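Local coordinates for flagellar hook-associated protein 2 (Bdellovibrio bacteriovorus, PDB 6KTY) that probably caps the tip of the growing flagellar filament, where it helps flagellin polymerise and keeps unassembled subunits from leaking out, at residues Phe51-Lys54 and Asp55-Ile59; Lys65-Pro69 and Glu70-Glu74. One frame throughout, in Å; residues are numbered along the deposited sequence.

Interaction 1 of 2, residues Phe51-Lys54 and Asp55-Ile59; sequences FPDK and DQTQI
Between Asp-53 and Thr-57, in the loop from strand 45-48 to strand 63-68, the chain folds back on itself without regular helix or strand, so that three successive backbone N-H groups turn inward on one carboxylate. It belongs to Asp-53. Asp-53 OD1 takes the N-H of Thr-57 on the syn lone pair, with Thr-57 N at 2.8 Å and a nearly straight bond of 171°. Gln-56 N reaches Asp-53 OD1 at 2.7 Å, but from above the carboxylate plane. Asp-55 N adds a weak third bond to Asp-53 OD1 at 3.2 Å, which makes an Asx turn, if a loose one. The other oxygen receives the hydroxyl of Thr-57, with Thr-57 OG1 to Asp-53 OD2 at 2.5 Å. Thr-57 can use both groups because its OG1 lies beside its own backbone N (chi1 -61°), facing the same carboxylate. Asp-53 meets it with CG tucked between backbone N and carbonyl carbon (chi1 63°).

The methyl branch of Thr-57 makes a separate, apolar contact. Thr-57 CG2 meets the edge of the Phe-51 ring, in plane, 3.9 Å from Phe-51 CD2. Ile-59 CG2 comes to Phe-51 CE2 at 3.6 Å, and the two side chains cross at about a right angle. Leu-84 and Val-87 of helix 84-94 touch this small apolar group, Leu-84 at Phe-51 and Val-87 at Ile-59. One water lies between Asp-53 O and Thr-57 O. A second water bridges Lys-54 N and Asp-55 OD1.

Asp-55 OD1 stands 3.8 Å from Asp-53 OD1, two like charges close together. The N-H groups and hydroxyl round Asp-53 would offset this and probably help it stay ionised. Four bonds, one of them weak, fix the rotation of the carboxylate and hold the loop in its bend.

Interaction 2 of 2, residues Lys65-Pro69 and Glu70-Glu74; sequences KFETP and EGTKE
Phe-66 and Lys-73 form a hydrogen-bonded pair in a beta hairpin with a two-residue loop, in which strands 63-68 and 71-77 run antiparallel. Phe-66 N to Lys-73 O is 2.6 Å, and Lys-73 N to Phe-66 O is 2.7 Å. The strands close through a type I turn from Thr-68 to Gly-71, with Pro-69 and Glu-70 at its corners. Thr-68 and Gly-71 exchange backbone bonds in both directions.

Thr-68 also uses its side chain. Thr-68 OG1 lies between backbone N and carbonyl carbon (chi1 80°) and donates to Gly-71 O at 2.7 Å. This bond lies in the carbonyl plane, on a lone pair. With the N-H of Thr-68, it gives Gly-71 O two donors from one residue. Glu-70 N makes a weak bond back to Thr-68 OG1.

Phe-66, Thr-68 and Lys-73 point to one face of the sheet; Lys-65, Glu-67, Thr-72 and Glu-74 point to the other. Glu-67 bends at chi2 (-69°) and comes down alongside Thr-72, whose OG1 donates to Glu-67 OE1 at 2.6 Å through the syn lone pair. Lys-65 runs extended beside Glu-74, Lys-65 CG to Glu-74 CG 3.9 Å.

Strand 129-136 flanks strand 63-68 on its other side. There the backbone of Lys-65 bonds to that of Lys-132, and that of Glu-67 to that of Thr-129. Within the hairpin, Lys-65 CE rests 3.7 Å from the methyl CG2 of Thr-72.

In the fold
From the N terminus, the chain leaves the five-stranded sheet, passes through strand 45-48 and enters the loop that holds interaction 1. This contact closes its own bend before strand 63-68 begins. Interaction 2 then closes the hairpin of strands 63-68 and 71-77, and helix 84-94 follows. The two contacts stand in series, neither nested nor crossed, with centres 26 Å apart and nearest atoms about 10 Å apart. Interaction 1 sets a loop against the helix. Interaction 2 joins the middle and one outer strand of a three-stranded sheet, with 129-136 as the other outer strand. Both belong to the lobe remote from the termini, probably the inserted D3 domain of FliD.

Interaction 1 of 2, residues Phe51-Lys54 and Asp55-Ile59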
loop_
_atom_site.group_PDB
_atom_site.type_symbol
_atom_site.label_atom_id
_atom_site.label_comp_id
_atom_site.label_asym_id
_atom_site.label_seq_id
_atom_site.Cartn_x
_atom_site.Cartn_y
_atom_site.Cartn_z
ATOM N N PHE A 51 -7.388 32.814 -6.281
ATOM C CA PHE A 51 -8.263 33.974 -6.371
ATOM C C PHE A 51 -9.262 33.932 -5.238
ATOM O O PHE A 51 -9.633 32.824 -4.773
ATOM C CB PHE A 51 -8.989 33.963 -7.711
ATOM C CG PHE A 51 -8.137 34.413 -8.858
ATOM C CD1 PHE A 51 -7.147 33.588 -9.379
ATOM C CD2 PHE A 51 -8.327 35.665 -9.426
ATOM C CE1 PHE A 51 -6.353 34.019 -10.440
ATOM C CE2 PHE A 51 -7.523 36.101 -10.497
ATOM C CZ PHE A 51 -6.532 35.297 -10.982
ATOM N N PRO A 52 -9.744 35.118 -4.804
ATOM C CA PRO A 52 -10.672 35.121 -3.691
ATOM C C PRO A 52 -12.064 34.633 -4.058
ATOM O O PRO A 52 -12.859 34.367 -3.184
ATOM C CB PRO A 52 -10.694 36.600 -3.237
ATOM C CG PRO A 52 -10.327 37.397 -4.460
ATOM C CD PRO A 52 -9.416 36.480 -5.276
ATOM N N ASP A 53 -12.360 34.542 -5.344
ATOM C CA ASP A 53 -13.674 34.128 -5.800
ATOM C C ASP A 53 -13.479 33.637 -7.233
ATOM O O ASP A 53 -12.428 33.896 -7.847
ATOM C CB ASP A 53 -14.645 35.308 -5.764
ATOM C CG ASP A 53 -14.238 36.414 -6.710
ATOM O OD1 ASP A 53 -14.414 36.251 -7.934
ATOM O OD2 ASP A 53 -13.730 37.445 -6.230
ATOM N N LYS A 54 -14.481 32.953 -7.761
ATOM C CA LYS A 54 -14.401 32.448 -9.126
ATOM C C LYS A 54 -15.414 33.120 -10.036
ATOM O O LYS A 54 -15.513 32.778 -11.215
ATOM C CB LYS A 54 -14.602 30.923 -9.138
ATOM C CG LYS A 54 -16.024 30.425 -8.889
ATOM C CD LYS A 54 -16.002 28.912 -8.987
ATOM C CE LYS A 54 -17.327 28.253 -8.696
ATOM N NZ LYS A 54 -18.488 28.906 -9.370
ATOM N N ASP A 55 -16.175 34.065 -9.495
ATOM C CA ASP A 55 -17.309 34.612 -10.231
ATOM C C ASP A 55 -17.408 36.133 -10.210
ATOM O O ASP A 55 -18.406 36.654 -10.670
ATOM C CB ASP A 55 -18.613 34.008 -9.691
ATOM C CG ASP A 55 -18.879 34.392 -8.242
ATOM O OD1 ASP A 55 -17.944 34.865 -7.557
ATOM O OD2 ASP A 55 -20.024 34.219 -7.791
ATOM N N GLN A 56 -16.400 36.840 -9.692
ATOM C CA GLN A 56 -16.435 38.306 -9.637
ATOM C C GLN A 56 -15.117 38.963 -10.086
ATOM O O GLN A 56 -15.127 39.918 -10.854
ATOM C CB GLN A 56 -16.768 38.766 -8.215
ATOM C CG GLN A 56 -18.107 38.282 -7.724
ATOM C CD GLN A 56 -18.308 38.516 -6.239
ATOM O OE1 GLN A 56 -18.423 39.655 -5.799
ATOM N NE2 GLN A 56 -18.366 37.431 -5.460
ATOM N N THR A 57 -13.997 38.464 -9.571
ATOM C CA THR A 57 -12.695 39.068 -9.814
ATOM C C THR A 57 -12.330 38.738 -11.234
ATOM O O THR A 57 -12.382 37.569 -11.625
ATOM C CB THR A 57 -11.629 38.512 -8.845
ATOM O OG1 THR A 57 -12.011 38.823 -7.493
ATOM C CG2 THR A 57 -10.242 39.095 -9.154
ATOM N N GLN A 58 -12.055 39.765 -12.022
ATOM C CA GLN A 58 -11.839 39.598 -13.454
ATOM C C GLN A 58 -10.349 39.574 -13.747
ATOM O O GLN A 58 -9.581 40.356 -13.159
ATOM C CB GLN A 58 -12.537 40.714 -14.234
ATOM C CG GLN A 58 -14.037 40.751 -13.926
ATOM C CD GLN A 58 -14.872 41.048 -15.117
ATOM O OE1 GLN A 58 -15.121 42.217 -15.403
ATOM N NE2 GLN A 58 -15.323 39.993 -15.841
ATOM N N ILE A 59 -9.938 38.673 -14.643
ATOM C CA ILE A 59 -8.506 38.560 -14.990
ATOM C C ILE A 59 -8.076 39.369 -16.219
ATOM O O ILE A 59 -6.885 39.385 -16.563
ATOM C CB ILE A 59 -8.059 37.093 -15.110
ATOM C CG1 ILE A 59 -8.519 36.404 -16.419
ATOM C CG2 ILE A 59 -8.553 36.284 -13.930
ATOM C CD1 ILE A 59 -7.685 35.114 -16.732
HETATM O O HOH W 1 -12.756 35.120 -10.753
HETATM O O HOH W 2 -16.696 32.626 -6.148
#

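Interaction 2 of 2, residues Lys65-Pro69 and Glu70-Glu74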
loop_
_atom_site.group_PDB
_atom_site.type_symbol
_atom_site.label_atom_id
_atom_site.label_comp_id
_atom_site.label_asym_id
_atom_site.label_seq_id
_atom_site.Cartn_x
_atom_site.Cartn_y
_atom_site.Cartn_z
ATOM N N LYS A 65 -1.949 31.523 -24.254
ATOM C CA LYS A 65 -1.249 30.715 -25.259
ATOM C C LYS A 65 -0.973 29.295 -24.763
ATOM O O LYS A 65 -0.537 29.064 -23.621
ATOM C CB LYS A 65 0.058 31.439 -25.646
ATOM C CG LYS A 65 0.722 31.006 -26.944
ATOM C CD LYS A 65 1.742 32.066 -27.396
ATOM C CE LYS A 65 2.663 31.549 -28.480
ATOM N NZ LYS A 65 3.887 32.384 -28.630
ATOM N N PHE A 66 -1.223 28.317 -25.624
ATOM C CA PHE A 66 -0.866 26.934 -25.322
ATOM C C PHE A 66 -0.037 26.395 -26.478
ATOM O O PHE A 66 -0.352 26.677 -27.643
ATOM C CB PHE A 66 -2.128 26.093 -25.140
ATOM C CG PHE A 66 -3.057 26.632 -24.104
ATOM C CD1 PHE A 66 -2.758 26.490 -22.753
ATOM C CD2 PHE A 66 -4.224 27.301 -24.477
ATOM C CE1 PHE A 66 -3.607 27.002 -21.784
ATOM C CE2 PHE A 66 -5.074 27.803 -23.520
ATOM C CZ PHE A 66 -4.769 27.649 -22.163
ATOM N N GLU A 67 1.043 25.674 -26.181
ATOM C CA GLU A 67 1.791 24.979 -27.247
ATOM C C GLU A 67 1.391 23.525 -27.110
ATOM O O GLU A 67 1.594 22.926 -26.047
ATOM C CB GLU A 67 3.302 25.084 -27.113
ATOM C CG GLU A 67 3.852 26.509 -27.178
ATOM C CD GLU A 67 3.735 27.144 -28.551
ATOM O OE1 GLU A 67 3.213 26.515 -29.497
ATOM O OE2 GLU A 67 4.176 28.292 -28.684
ATOM N N THR A 68 0.848 22.965 -28.182
ATOM C CA THR A 68 0.305 21.617 -28.145
ATOM C C THR A 68 0.870 20.767 -29.272
ATOM O O THR A 68 1.462 21.288 -30.225
ATOM C CB THR A 68 -1.235 21.653 -28.231
ATOM O OG1 THR A 68 -1.635 21.829 -29.600
ATOM C CG2 THR A 68 -1.762 22.794 -27.437
ATOM N N PRO A 69 0.672 19.434 -29.179
ATOM C CA PRO A 69 1.100 18.559 -30.264
ATOM C C PRO A 69 0.406 18.876 -31.606
ATOM O O PRO A 69 0.908 18.486 -32.669
ATOM C CB PRO A 69 0.722 17.156 -29.762
ATOM C CG PRO A 69 0.457 17.292 -28.284
ATOM C CD PRO A 69 -0.080 18.704 -28.140
ATOM N N GLU A 70 -0.731 19.580 -31.552
ATOM C CA GLU A 70 -1.454 20.004 -32.739
ATOM C C GLU A 70 -1.062 21.433 -33.160
ATOM O O GLU A 70 -1.661 22.000 -34.067
ATOM C CB GLU A 70 -2.963 19.910 -32.486
ATOM C CG GLU A 70 -3.488 18.485 -32.205
ATOM C CD GLU A 70 -3.134 17.964 -30.824
ATOM O OE1 GLU A 70 -2.785 16.751 -30.735
ATOM O OE2 GLU A 70 -3.172 18.758 -29.827
ATOM N N GLY A 71 -0.042 21.994 -32.506
ATOM C CA GLY A 71 0.463 23.324 -32.819
ATOM C C GLY A 71 0.125 24.346 -31.748
ATOM O O GLY A 71 -0.400 24.004 -30.675
ATOM N N THR A 72 0.435 25.606 -32.042
ATOM C CA THR A 72 0.230 26.690 -31.126
ATOM C C THR A 72 -1.250 27.020 -31.092
ATOM O O THR A 72 -1.870 27.209 -32.143
ATOM C CB THR A 72 0.981 27.967 -31.562
ATOM O OG1 THR A 72 2.376 27.676 -31.715
ATOM C CG2 THR A 72 0.783 29.078 -30.516
ATOM N N LYS A 73 -1.808 27.118 -29.890
ATOM C CA LYS A 73 -3.212 27.464 -29.726
ATOM C C LYS A 73 -3.310 28.689 -28.828
ATOM O O LYS A 73 -2.674 28.761 -27.780
ATOM C CB LYS A 73 -4.019 26.289 -29.157
ATOM C CG LYS A 73 -3.891 24.983 -29.939
ATOM C CD LYS A 73 -4.594 25.031 -31.279
ATOM C CE LYS A 73 -4.524 23.704 -31.998
ATOM N NZ LYS A 73 -4.870 23.851 -33.441
ATOM N N GLU A 74 -4.068 29.682 -29.269
ATOM C CA GLU A 74 -4.256 30.895 -28.493
ATOM C C GLU A 74 -5.729 31.044 -28.221
ATOM O O GLU A 74 -6.476 31.272 -29.168
ATOM C CB GLU A 74 -3.708 32.112 -29.248
ATOM C CG GLU A 74 -2.172 32.149 -29.270
ATOM C CD GLU A 74 -1.590 33.375 -29.962
ATOM O OE1 GLU A 74 -2.197 34.475 -29.875
ATOM O OE2 GLU A 74 -0.506 33.243 -30.585
#